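Local structure of probable ss-1,3-N-acetylglucosaminyltransferase (Staphylococcus aureus subsp. aureus N315, 6H21) at residues F29-K34 with L109-L114; L35-S40 with G140-G145; I57-N62 with S91-T96. The protein is a probable glycosyltransferase whose chain joins a GT-A-type domain of glycosyltransferase family 2 to a TarS-type linker domain. All coordinates share one frame; numbering follows the deposited sequence.

Contact 1: residues F29-K34 with L109-L114. With MN (manganese (II) ion), chain Y; MN (manganese (II) ion), chain Z; UD1 (uridine-diphosphate-N-acetylglucosamine), chain X.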
loop_
_atom_site.group_PDB
_atom_site.type_symbol
_atom_site.label_atom_id
_atom_site.label_comp_id
_atom_site.label_asym_id
_atom_site.label_seq_id
_atom_site.Cartn_x
_atom_site.Cartn_y
_atom_site.Cartn_z
ATOM N N PHE C 29 -26.617 39.024 -8.582
ATOM C CA PHE C 29 -25.501 39.473 -9.399
ATOM C C PHE C 29 -25.720 39.032 -10.851
ATOM O O PHE C 29 -25.663 37.840 -11.159
ATOM C CB PHE C 29 -24.176 38.933 -8.857
ATOM C CG PHE C 29 -22.986 39.345 -9.682
ATOM C CD1 PHE C 29 -22.579 40.672 -9.712
ATOM C CD2 PHE C 29 -22.297 38.418 -10.450
ATOM C CE1 PHE C 29 -21.492 41.061 -10.480
ATOM C CE2 PHE C 29 -21.206 38.809 -11.213
ATOM C CZ PHE C 29 -20.808 40.129 -11.226
ATOM N N ASN C 30 -26.025 40.005 -11.719
ATOM C CA ASN C 30 -26.163 39.811 -13.175
ATOM C C ASN C 30 -27.202 38.738 -13.509
ATOM O O ASN C 30 -26.986 37.923 -14.409
ATOM C CB ASN C 30 -24.828 39.444 -13.823
ATOM C CG ASN C 30 -23.860 40.603 -13.858
ATOM O OD1 ASN C 30 -24.191 41.707 -13.430
ATOM N ND2 ASN C 30 -22.669 40.356 -14.377
ATOM N N ASN C 31 -28.337 38.750 -12.804
ATOM C CA ASN C 31 -29.397 37.771 -13.049
ATOM C C ASN C 31 -30.240 38.207 -14.254
ATOM O O ASN C 31 -30.698 37.370 -15.030
ATOM C CB ASN C 31 -30.257 37.567 -11.802
ATOM C CG ASN C 31 -29.427 37.155 -10.608
ATOM O OD1 ASN C 31 -28.960 38.002 -9.851
ATOM N ND2 ASN C 31 -29.188 35.864 -10.464
ATOM N N GLY C 32 -30.444 39.520 -14.399
ATOM C CA GLY C 32 -31.301 40.069 -15.443
ATOM C C GLY C 32 -32.736 39.593 -15.284
ATOM O O GLY C 32 -33.201 39.386 -14.161
ATOM N N GLU C 33 -33.404 39.369 -16.421
ATOM C CA GLU C 33 -34.850 39.157 -16.490
ATOM C C GLU C 33 -35.248 37.806 -15.874
ATOM O O GLU C 33 -36.393 37.649 -15.462
ATOM C CB GLU C 33 -35.329 39.273 -17.940
ATOM C CG GLU C 33 -35.263 40.689 -18.489
ATOM N N LYS C 34 -34.310 36.848 -15.800
ATOM C CA LYS C 34 -34.540 35.537 -15.153
ATOM C C LYS C 34 -34.954 35.702 -13.678
ATOM O O LYS C 34 -35.629 34.827 -13.114
ATOM C CB LYS C 34 -33.286 34.660 -15.252
ATOM C CG LYS C 34 -32.969 34.116 -16.641
ATOM C CD LYS C 34 -31.705 33.278 -16.696
ATOM N N LEU C 109 -32.121 32.697 0.391
ATOM C CA LEU C 109 -32.572 32.273 -0.917
ATOM C C LEU C 109 -31.546 32.743 -1.946
ATOM O O LEU C 109 -31.223 33.906 -1.991
ATOM C CB LEU C 109 -33.949 32.884 -1.185
ATOM C CG LEU C 109 -34.478 32.745 -2.608
ATOM C CD1 LEU C 109 -34.707 31.282 -2.981
ATOM C CD2 LEU C 109 -35.751 33.550 -2.773
ATOM N N ASP C 110 -31.056 31.817 -2.773
ATOM C CA ASP C 110 -30.200 32.189 -3.895
ATOM C C ASP C 110 -31.099 32.687 -5.037
ATOM O O ASP C 110 -32.249 32.225 -5.188
ATOM C CB ASP C 110 -29.254 31.044 -4.269
ATOM C CG ASP C 110 -28.199 30.757 -3.211
ATOM O OD1 ASP C 110 -28.018 31.604 -2.295
ATOM O OD2 ASP C 110 -27.549 29.698 -3.312
ATOM N N SER C 111 -30.553 33.628 -5.818
ATOM C CA SER C 111 -31.258 34.413 -6.824
ATOM C C SER C 111 -31.714 33.565 -8.022
ATOM O O SER C 111 -32.482 34.045 -8.847
ATOM C CB SER C 111 -30.392 35.552 -7.297
ATOM O OG SER C 111 -29.157 35.058 -7.779
ATOM N N ASP C 112 -31.240 32.324 -8.125
ATOM C CA ASP C 112 -31.602 31.450 -9.237
ATOM C C ASP C 112 -32.587 30.345 -8.802
ATOM O O ASP C 112 -33.033 29.575 -9.641
ATOM C CB ASP C 112 -30.346 30.849 -9.889
ATOM C CG ASP C 112 -29.453 30.064 -8.939
ATOM O OD1 ASP C 112 -29.697 30.113 -7.712
ATOM O OD2 ASP C 112 -28.508 29.395 -9.424
ATOM N N ASP C 113 -32.928 30.250 -7.511
ATOM C CA ASP C 113 -33.749 29.105 -6.981
ATOM C C ASP C 113 -35.210 29.556 -6.784
ATOM O O ASP C 113 -35.550 30.696 -7.082
ATOM C CB ASP C 113 -33.133 28.543 -5.694
ATOM C CG ASP C 113 -31.729 27.961 -5.866
ATOM O OD1 ASP C 113 -31.413 27.507 -6.979
ATOM O OD2 ASP C 113 -30.960 27.991 -4.871
ATOM N N LEU C 114 -36.079 28.644 -6.332
ATOM C CA LEU C 114 -37.533 28.885 -6.224
ATOM C C LEU C 114 -38.035 28.378 -4.866
ATOM O O LEU C 114 -37.666 27.282 -4.444
ATOM C CB LEU C 114 -38.266 28.140 -7.342
ATOM C CG LEU C 114 -37.829 28.453 -8.769
ATOM C CD1 LEU C 114 -38.462 27.472 -9.756
ATOM C CD2 LEU C 114 -38.190 29.886 -9.123
HETATM MN MN MN Y . -27.925 28.680 -7.395
HETATM MN MN MN Z . -27.130 29.183 -11.378
HETATM C "C1'" UD1 X . -23.616 27.095 -4.850
HETATM C "C2'" UD1 X . -24.125 26.088 -3.815
HETATM C "C3'" UD1 X . -25.187 26.742 -2.933
HETATM C "C4'" UD1 X . -24.623 28.020 -2.316
HETATM C "C5'" UD1 X . -23.983 28.932 -3.368
HETATM C "C6'" UD1 X . -23.304 30.153 -2.739
HETATM C "C7'" UD1 X . -24.087 23.715 -4.490
HETATM C "C8'" UD1 X . -24.835 22.624 -5.209
HETATM N "N2'" UD1 X . -24.677 24.912 -4.476
HETATM O "O1'" UD1 X . -24.734 27.492 -5.650
HETATM O "O3'" UD1 X . -25.605 25.828 -1.908
HETATM O "O4'" UD1 X . -25.685 28.722 -1.668
HETATM O "O5'" UD1 X . -23.033 28.216 -4.184
HETATM O "O6'" UD1 X . -22.377 29.791 -1.720
HETATM O "O7'" UD1 X . -23.014 23.510 -3.948
HETATM N N1 UD1 X . -23.701 36.012 -5.948
HETATM C C2 UD1 X . -23.258 37.204 -5.347
HETATM N N3 UD1 X . -22.164 37.826 -5.770
HETATM C C4 UD1 X . -21.455 37.342 -6.784
HETATM C C5 UD1 X . -21.857 36.162 -7.410
HETATM C C6 UD1 X . -22.999 35.488 -6.970
HETATM O O2 UD1 X . -23.873 37.704 -4.397
HETATM O O4 UD1 X . -20.443 37.983 -7.145
HETATM C C1B UD1 X . -24.909 35.391 -5.401
HETATM C C2B UD1 X . -25.888 34.898 -6.452
HETATM O "O2'" UD1 X . -26.659 35.973 -6.977
HETATM C C3B UD1 X . -26.700 33.891 -5.654
HETATM C C4B UD1 X . -25.703 33.348 -4.633
HETATM O O4B UD1 X . -24.584 34.248 -4.612
HETATM O O3B UD1 X . -27.785 34.538 -4.977
HETATM C C5B UD1 X . -25.193 31.963 -4.990
HETATM O O5B UD1 X . -24.852 31.946 -6.369
HETATM P PA UD1 X . -25.318 30.767 -7.345
HETATM O O1A UD1 X . -24.786 31.131 -8.693
HETATM O O2A UD1 X . -26.784 30.389 -7.145
HETATM O O3A UD1 X . -24.421 29.594 -6.771
HETATM P PB UD1 X . -24.624 28.054 -7.135
HETATM O O1B UD1 X . -23.360 27.571 -7.776
HETATM O O2B UD1 X . -25.946 27.787 -7.841
HETATM O O HOH W 1 -28.223 28.079 -5.242
HETATM O O HOH W 2 -29.065 26.892 -7.840
#
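The hydroxyl OG of S111 is held from two directions. N31 ND2 lies 2.8 Å from S111 OG and donates a weak, bent hydrogen bond (128° at the hydrogen), while O2' of UD1 sits 2.8 Å from the same S111 OG in a bond whose donor is not fixed. With chi1 at 56°, OG stands between the backbone N and carbonyl carbon of S111, turned to both partners. N31 is steadied at its other end: F29 N donates to N31 OD1 over 2.9 Å, fixing which way the amide is flipped. The second ribose hydroxyl is met by the backbone, S111 N to UD1 O3B at 3.0 Å, and F29 lays a ring face under the uracil O4. Next in the chain, D112 grips one manganese ion with both carboxylate oxygens, OD2 at 2.2 Å, and its OD2 reaches a second at 2.4 Å; diphosphate oxygens and two waters complete the first ion's shell. One water donates to D110 OD2 and D113 OD2, the other to D113 OD1. D110 and D112 fit a DxD motif. The manganese ion held between the D112 carboxylate and the diphosphate probably offsets the charge of both, and the N31–S111 link joins two loops.

Contact 2: residues L35-S40 with G140-G145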
loop_
_atom_site.group_PDB
_atom_site.type_symbol
_atom_site.label_atom_id
_atom_site.label_comp_id
_atom_site.label_asym_id
_atom_site.label_seq_id
_atom_site.Cartn_x
_atom_site.Cartn_y
_atom_site.Cartn_z
ATOM N N LEU C 35 -34.552 36.814 -13.051
ATOM C CA LEU C 35 -34.787 37.068 -11.627
ATOM C C LEU C 35 -36.287 37.212 -11.301
ATOM O O LEU C 35 -36.680 36.976 -10.153
ATOM C CB LEU C 35 -34.006 38.324 -11.224
ATOM C CG LEU C 35 -34.072 38.697 -9.745
ATOM C CD1 LEU C 35 -33.565 37.557 -8.874
ATOM C CD2 LEU C 35 -33.286 39.966 -9.467
ATOM N N HIS C 36 -37.121 37.610 -12.275
ATOM C CA HIS C 36 -38.579 37.768 -12.053
ATOM C C HIS C 36 -39.174 36.500 -11.426
ATOM O O HIS C 36 -39.991 36.577 -10.482
ATOM C CB HIS C 36 -39.323 38.091 -13.358
ATOM C CG HIS C 36 -39.186 39.509 -13.797
ATOM N ND1 HIS C 36 -39.722 40.555 -13.075
ATOM C CD2 HIS C 36 -38.584 40.056 -14.877
ATOM C CE1 HIS C 36 -39.458 41.689 -13.692
ATOM N NE2 HIS C 36 -38.758 41.411 -14.801
ATOM N N ARG C 37 -38.777 35.344 -11.957
ATOM C CA ARG C 37 -39.337 34.075 -11.550
ATOM C C ARG C 37 -39.078 33.799 -10.065
ATOM O O ARG C 37 -39.969 33.343 -9.368
ATOM C CB ARG C 37 -38.743 32.938 -12.380
ATOM C CG ARG C 37 -39.444 31.610 -12.159
ATOM C CD ARG C 37 -38.925 30.542 -13.094
ATOM N NE ARG C 37 -37.541 30.172 -12.836
ATOM C CZ ARG C 37 -36.998 29.023 -13.222
ATOM N NH1 ARG C 37 -37.740 28.113 -13.832
ATOM N NH2 ARG C 37 -35.721 28.782 -12.991
ATOM N N THR C 38 -37.845 34.049 -9.611
ATOM C CA THR C 38 -37.438 33.794 -8.225
ATOM C C THR C 38 -38.175 34.769 -7.299
ATOM O O THR C 38 -38.684 34.368 -6.259
ATOM C CB THR C 38 -35.916 33.900 -8.048
ATOM O OG1 THR C 38 -35.291 32.828 -8.763
ATOM C CG2 THR C 38 -35.491 33.862 -6.599
ATOM N N ILE C 39 -38.230 36.048 -7.690
ATOM C CA ILE C 39 -38.885 37.051 -6.866
ATOM C C ILE C 39 -40.369 36.690 -6.729
ATOM O O ILE C 39 -40.924 36.773 -5.633
ATOM C CB ILE C 39 -38.668 38.474 -7.413
ATOM C CG1 ILE C 39 -37.208 38.897 -7.257
ATOM C CG2 ILE C 39 -39.605 39.465 -6.733
ATOM C CD1 ILE C 39 -36.873 40.202 -7.935
ATOM N N SER C 40 -41.002 36.316 -7.850
ATOM C CA SER C 40 -42.419 35.941 -7.864
ATOM C C SER C 40 -42.682 34.772 -6.899
ATOM O O SER C 40 -43.725 34.731 -6.234
ATOM C CB SER C 40 -42.873 35.615 -9.262
ATOM O OG SER C 40 -42.730 36.740 -10.131
ATOM N N GLY C 140 -36.110 20.286 -3.453
ATOM C CA GLY C 140 -36.343 19.752 -4.773
ATOM C C GLY C 140 -35.246 20.180 -5.729
ATOM O O GLY C 140 -34.340 20.920 -5.349
ATOM N N VAL C 141 -35.368 19.740 -6.984
ATOM C CA VAL C 141 -34.414 20.080 -8.021
ATOM C C VAL C 141 -35.136 20.381 -9.347
ATOM O O VAL C 141 -36.167 19.782 -9.686
ATOM C CB VAL C 141 -33.366 18.962 -8.174
ATOM C CG1 VAL C 141 -33.896 17.797 -9.008
ATOM C CG2 VAL C 141 -32.081 19.513 -8.769
ATOM N N GLU C 142 -34.579 21.346 -10.084
ATOM C CA GLU C 142 -34.945 21.644 -11.464
ATOM C C GLU C 142 -33.692 21.473 -12.333
ATOM O O GLU C 142 -32.659 22.147 -12.111
ATOM C CB GLU C 142 -35.487 23.067 -11.604
ATOM C CG GLU C 142 -36.181 23.307 -12.934
ATOM C CD GLU C 142 -36.246 24.756 -13.379
ATOM O OE1 GLU C 142 -35.174 25.330 -13.632
ATOM O OE2 GLU C 142 -37.360 25.313 -13.455
ATOM N N GLY C 143 -33.790 20.569 -13.314
ATOM C CA GLY C 143 -32.709 20.272 -14.270
ATOM C C GLY C 143 -31.723 19.237 -13.740
ATOM O O GLY C 143 -31.492 19.163 -12.539
ATOM N N LYS C 144 -31.142 18.446 -14.657
ATOM C CA LYS C 144 -30.033 17.515 -14.370
ATOM C C LYS C 144 -28.796 18.309 -13.909
ATOM O O LYS C 144 -28.645 19.492 -14.234
ATOM C CB LYS C 144 -29.725 16.674 -15.616
ATOM N N GLY C 145 -27.907 17.642 -13.158
ATOM C CA GLY C 145 -26.699 18.259 -12.553
ATOM C C GLY C 145 -26.500 17.810 -11.111
ATOM O O GLY C 145 -26.786 16.657 -10.777
#
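R37 and E142 make this contact between them, by charge. Their side chains approach from opposite directions across the surface, and R37 NH1 donates to E142 OE2 at 2.9 Å, a hydrogen bond that is also a salt bridge. OE2 offers its syn lone pair, on the side of the other oxygen, but the oxygen stands 29° out of the guanidinium plane and the two flat groups are turned 45° apart. A two-pronged, coplanar pairing is therefore not formed: the second pair, R37 NH2 and E142 OE1, is left at 3.6 Å. The arginine reaches out with CG anti to its backbone N and then bends at chi3 (67°), which turns the guanidinium toward the glutamate. Both residues also touch a crystal neighbour, so their conformations may owe something to the lattice.

V225 of strand 222-225 touches the side chains of both residues.

Hydrogen bonds order the helical side. H36 O accepts from S40 N at 2.8 Å and again from S40 OG at 2.8 Å, the hydroxyl coming from above the carbonyl plane. T38 OG1 lies by the carbonyl oxygens of S111 and D113, tying the helix to the metal-site loop.

On the other side, E142 ends strand 134-142, whose backbone pairs with strand 222-225. Helix 35-43 connects the adjacent parallel strands 22-28 and 52-58, a beta-alpha-beta crossover of the kind that builds the nucleotide-binding half of a GT-A domain, and the ion pair joins this helix to the end of strand 134-142.

Contact 3: residues I57-N62 with S91-T96. With UD1 (uridine-diphosphate-N-acetylglucosamine), chain X.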
loop_
_atom_site.group_PDB
_atom_site.type_symbol
_atom_site.label_atom_id
_atom_site.label_comp_id
_atom_site.label_asym_id
_atom_site.label_seq_id
_atom_site.Cartn_x
_atom_site.Cartn_y
_atom_site.Cartn_z
ATOM N N ILE C 57 -30.127 42.112 -1.902
ATOM C CA ILE C 57 -28.849 42.788 -1.874
ATOM C C ILE C 57 -28.130 42.528 -3.195
ATOM O O ILE C 57 -27.682 41.431 -3.421
ATOM C CB ILE C 57 -27.992 42.315 -0.693
ATOM C CG1 ILE C 57 -28.792 42.249 0.606
ATOM C CG2 ILE C 57 -26.754 43.201 -0.583
ATOM C CD1 ILE C 57 -29.207 43.598 1.126
ATOM N N ASP C 58 -27.999 43.554 -4.036
ATOM C CA ASP C 58 -27.356 43.378 -5.331
ATOM C C ASP C 58 -25.847 43.639 -5.225
ATOM O O ASP C 58 -25.414 44.722 -4.817
ATOM C CB ASP C 58 -27.972 44.262 -6.406
ATOM C CG ASP C 58 -27.329 44.005 -7.753
ATOM O OD1 ASP C 58 -27.584 42.924 -8.329
ATOM O OD2 ASP C 58 -26.522 44.848 -8.167
ATOM N N ASP C 59 -25.055 42.643 -5.636
ATOM C CA ASP C 59 -23.591 42.672 -5.458
ATOM C C ASP C 59 -22.952 43.424 -6.637
ATOM O O ASP C 59 -22.077 42.900 -7.323
ATOM C CB ASP C 59 -23.031 41.260 -5.269
ATOM C CG ASP C 59 -21.664 41.192 -4.597
ATOM O OD1 ASP C 59 -21.178 42.241 -4.113
ATOM O OD2 ASP C 59 -21.099 40.088 -4.551
ATOM N N HIS C 60 -23.391 44.674 -6.817
ATOM C CA HIS C 60 -22.964 45.594 -7.879
ATOM C C HIS C 60 -22.952 44.887 -9.245
ATOM O O HIS C 60 -21.896 44.724 -9.864
ATOM C CB HIS C 60 -21.613 46.250 -7.531
ATOM C CG HIS C 60 -21.443 47.578 -8.199
ATOM N ND1 HIS C 60 -20.572 47.777 -9.244
ATOM C CD2 HIS C 60 -22.058 48.761 -7.995
ATOM C CE1 HIS C 60 -20.640 49.032 -9.645
ATOM N NE2 HIS C 60 -21.563 49.657 -8.904
ATOM N N SER C 61 -24.142 44.483 -9.707
ATOM C CA SER C 61 -24.332 43.939 -11.048
ATOM C C SER C 61 -23.747 44.921 -12.067
ATOM O O SER C 61 -23.791 46.138 -11.847
ATOM C CB SER C 61 -25.795 43.678 -11.327
ATOM O OG SER C 61 -26.293 42.629 -10.512
ATOM N N ASN C 62 -23.247 44.397 -13.189
ATOM C CA ASN C 62 -22.672 45.248 -14.243
ATOM C C ASN C 62 -23.267 44.894 -15.619
ATOM O O ASN C 62 -22.615 45.103 -16.640
ATOM C CB ASN C 62 -21.145 45.141 -14.234
ATOM C CG ASN C 62 -20.680 43.706 -14.323
ATOM O OD1 ASN C 62 -21.268 42.911 -15.051
ATOM N ND2 ASN C 62 -19.644 43.359 -13.579
ATOM N N SER C 91 -21.167 36.012 0.366
ATOM C CA SER C 91 -20.846 36.283 1.782
ATOM C C SER C 91 -21.185 37.731 2.209
ATOM O O SER C 91 -21.957 37.922 3.140
ATOM C CB SER C 91 -19.422 35.890 2.097
ATOM O OG SER C 91 -19.287 34.475 2.021
ATOM N N VAL C 92 -20.620 38.752 1.552
ATOM C CA VAL C 92 -20.841 40.158 1.966
ATOM C C VAL C 92 -22.313 40.554 1.777
ATOM O O VAL C 92 -22.930 41.116 2.692
ATOM C CB VAL C 92 -19.883 41.120 1.230
ATOM C CG1 VAL C 92 -20.263 42.569 1.437
ATOM C CG2 VAL C 92 -18.434 40.893 1.649
ATOM N N PRO C 93 -22.928 40.320 0.593
ATOM C CA PRO C 93 -24.353 40.597 0.415
ATOM C C PRO C 93 -25.240 39.921 1.475
ATOM O O PRO C 93 -26.171 40.527 1.959
ATOM C CB PRO C 93 -24.706 40.052 -0.982
ATOM C CG PRO C 93 -23.373 39.852 -1.696
ATOM C CD PRO C 93 -22.301 39.794 -0.629
ATOM N N ARG C 94 -24.947 38.668 1.825
ATOM C CA ARG C 94 -25.720 37.980 2.852
ATOM C C ARG C 94 -25.491 38.640 4.218
ATOM O O ARG C 94 -26.455 38.809 4.987
ATOM C CB ARG C 94 -25.398 36.481 2.886
ATOM C CG ARG C 94 -26.048 35.670 1.774
ATOM C CD ARG C 94 -25.561 34.237 1.820
ATOM N NE ARG C 94 -26.055 33.346 0.778
ATOM C CZ ARG C 94 -25.499 32.170 0.490
ATOM N NH1 ARG C 94 -24.393 31.815 1.122
ATOM N NH2 ARG C 94 -26.037 31.361 -0.417
ATOM N N ASN C 95 -24.238 39.029 4.512
ATOM C CA ASN C 95 -23.925 39.755 5.754
ATOM C C ASN C 95 -24.710 41.072 5.788
ATOM O O ASN C 95 -25.261 41.435 6.832
ATOM C CB ASN C 95 -22.431 40.051 5.924
ATOM C CG ASN C 95 -21.600 38.851 6.324
ATOM O OD1 ASN C 95 -22.126 37.840 6.787
ATOM N ND2 ASN C 95 -20.291 38.958 6.149
ATOM N N THR C 96 -24.737 41.794 4.660
ATOM C CA THR C 96 -25.461 43.072 4.566
ATOM C C THR C 96 -26.950 42.887 4.912
ATOM O O THR C 96 -27.526 43.706 5.624
ATOM C CB THR C 96 -25.340 43.697 3.171
ATOM O OG1 THR C 96 -23.971 43.712 2.772
ATOM C CG2 THR C 96 -25.907 45.095 3.128
HETATM C "C1'" UD1 X . -23.616 27.095 -4.850
HETATM C "C2'" UD1 X . -24.125 26.088 -3.815
HETATM C "C3'" UD1 X . -25.187 26.742 -2.933
HETATM C "C4'" UD1 X . -24.623 28.020 -2.316
HETATM C "C5'" UD1 X . -23.983 28.932 -3.368
HETATM C "C6'" UD1 X . -23.304 30.153 -2.739
HETATM C "C7'" UD1 X . -24.087 23.715 -4.490
HETATM C "C8'" UD1 X . -24.835 22.624 -5.209
HETATM N "N2'" UD1 X . -24.677 24.912 -4.476
HETATM O "O1'" UD1 X . -24.734 27.492 -5.650
HETATM O "O3'" UD1 X . -25.605 25.828 -1.908
HETATM O "O4'" UD1 X . -25.685 28.722 -1.668
HETATM O "O5'" UD1 X . -23.033 28.216 -4.184
HETATM O "O6'" UD1 X . -22.377 29.791 -1.720
HETATM O "O7'" UD1 X . -23.014 23.510 -3.948
HETATM N N1 UD1 X . -23.701 36.012 -5.948
HETATM C C2 UD1 X . -23.258 37.204 -5.347
HETATM N N3 UD1 X . -22.164 37.826 -5.770
HETATM C C4 UD1 X . -21.455 37.342 -6.784
HETATM C C5 UD1 X . -21.857 36.162 -7.410
HETATM C C6 UD1 X . -22.999 35.488 -6.970
HETATM O O2 UD1 X . -23.873 37.704 -4.397
HETATM O O4 UD1 X . -20.443 37.983 -7.145
HETATM C C1B UD1 X . -24.909 35.391 -5.401
HETATM C C2B UD1 X . -25.888 34.898 -6.452
HETATM O "O2'" UD1 X . -26.659 35.973 -6.977
HETATM C C3B UD1 X . -26.700 33.891 -5.654
HETATM C C4B UD1 X . -25.703 33.348 -4.633
HETATM O O4B UD1 X . -24.584 34.248 -4.612
HETATM O O3B UD1 X . -27.785 34.538 -4.977
HETATM C C5B UD1 X . -25.193 31.963 -4.990
HETATM O O5B UD1 X . -24.852 31.946 -6.369
HETATM P PA UD1 X . -25.318 30.767 -7.345
HETATM O O1A UD1 X . -24.786 31.131 -8.693
HETATM O O2A UD1 X . -26.784 30.389 -7.145
HETATM O O3A UD1 X . -24.421 29.594 -6.771
HETATM P PB UD1 X . -24.624 28.054 -7.135
HETATM O O1B UD1 X . -23.360 27.571 -7.776
HETATM O O2B UD1 X . -25.946 27.787 -7.841
#
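I57 and P93 bury the largest areas here, with D59 next, and the three divide the interface into an apolar end and a ligand end. I57, on strand 52-58, points toward the helix and sets both branches against its first turns. CG1 comes down on the backbone carbonyl, 3.4 Å from P93 O, while CG2, anti to the backbone N, lies 3.8 Å from P93 CB and 4.0 Å from T96 CB. The T96 methyl also approaches I57 CD1, and T96 turns its hydroxyl back to its own helix, OG1 donating to V92 O over 2.8 Å.

P93 has its ring wedged between this apolar patch and the nucleotide. Its CG is 3.6 Å from D59 CG and 3.5 Å from the uracil O2 of UD1, so one ring corner touches both D59, just after the strand, and the base.

D59 is the centre of an inverse gamma turn just beyond the strand. Its chi1 of -159° carries the carboxylate toward the base, where UD1 N3 donates to D59 OD2 at 2.8 Å in a nearly straight bond (172°). S87 OG also bonds to D59 OD2, so that the base-reading oxygen has a second polar partner. Before it, D58 OD2 accepts from S61 N, an Asx motif, and D58 OD1 from S61 OG, which shapes the following loop.

One residue on from P93, R94 points away from strand 52-58, its chain extended from CG to NE, and donates from NH2, in the guanidinium plane, to the sugar O4' of UD1 at 2.9 Å; D110 and D199 pair with the same guanidinium. A carboxylate after a sheet strand that reads uracil N3 is characteristic of the nucleotide pocket in GT-A folds.

How the contacts relate
All three contacts lie in the glycosyltransferase family 2 range and share the mixed sheet around strands 22-28 and 52-58. Along the chain, 57-62 and 91-96 of contact 3 fall between the two halves of both other contacts, whereas the segments of contacts 1 and 2 alternate. Contacts 1 and 2, with centres about 8 Å apart, touch directly. So do contacts 1 and 3, about 12 Å apart between centres, where N30 meets N62. Contacts 2 and 3 do not touch, about 20 Å separating their centres. Contacts 1 and 3 both touch UD1, contact 1 chiefly at the ribose and diphosphate and contact 3 at the base and sugar, while contact 2 lies at the surface, the R37 side chain about 9 Å from a manganese ion.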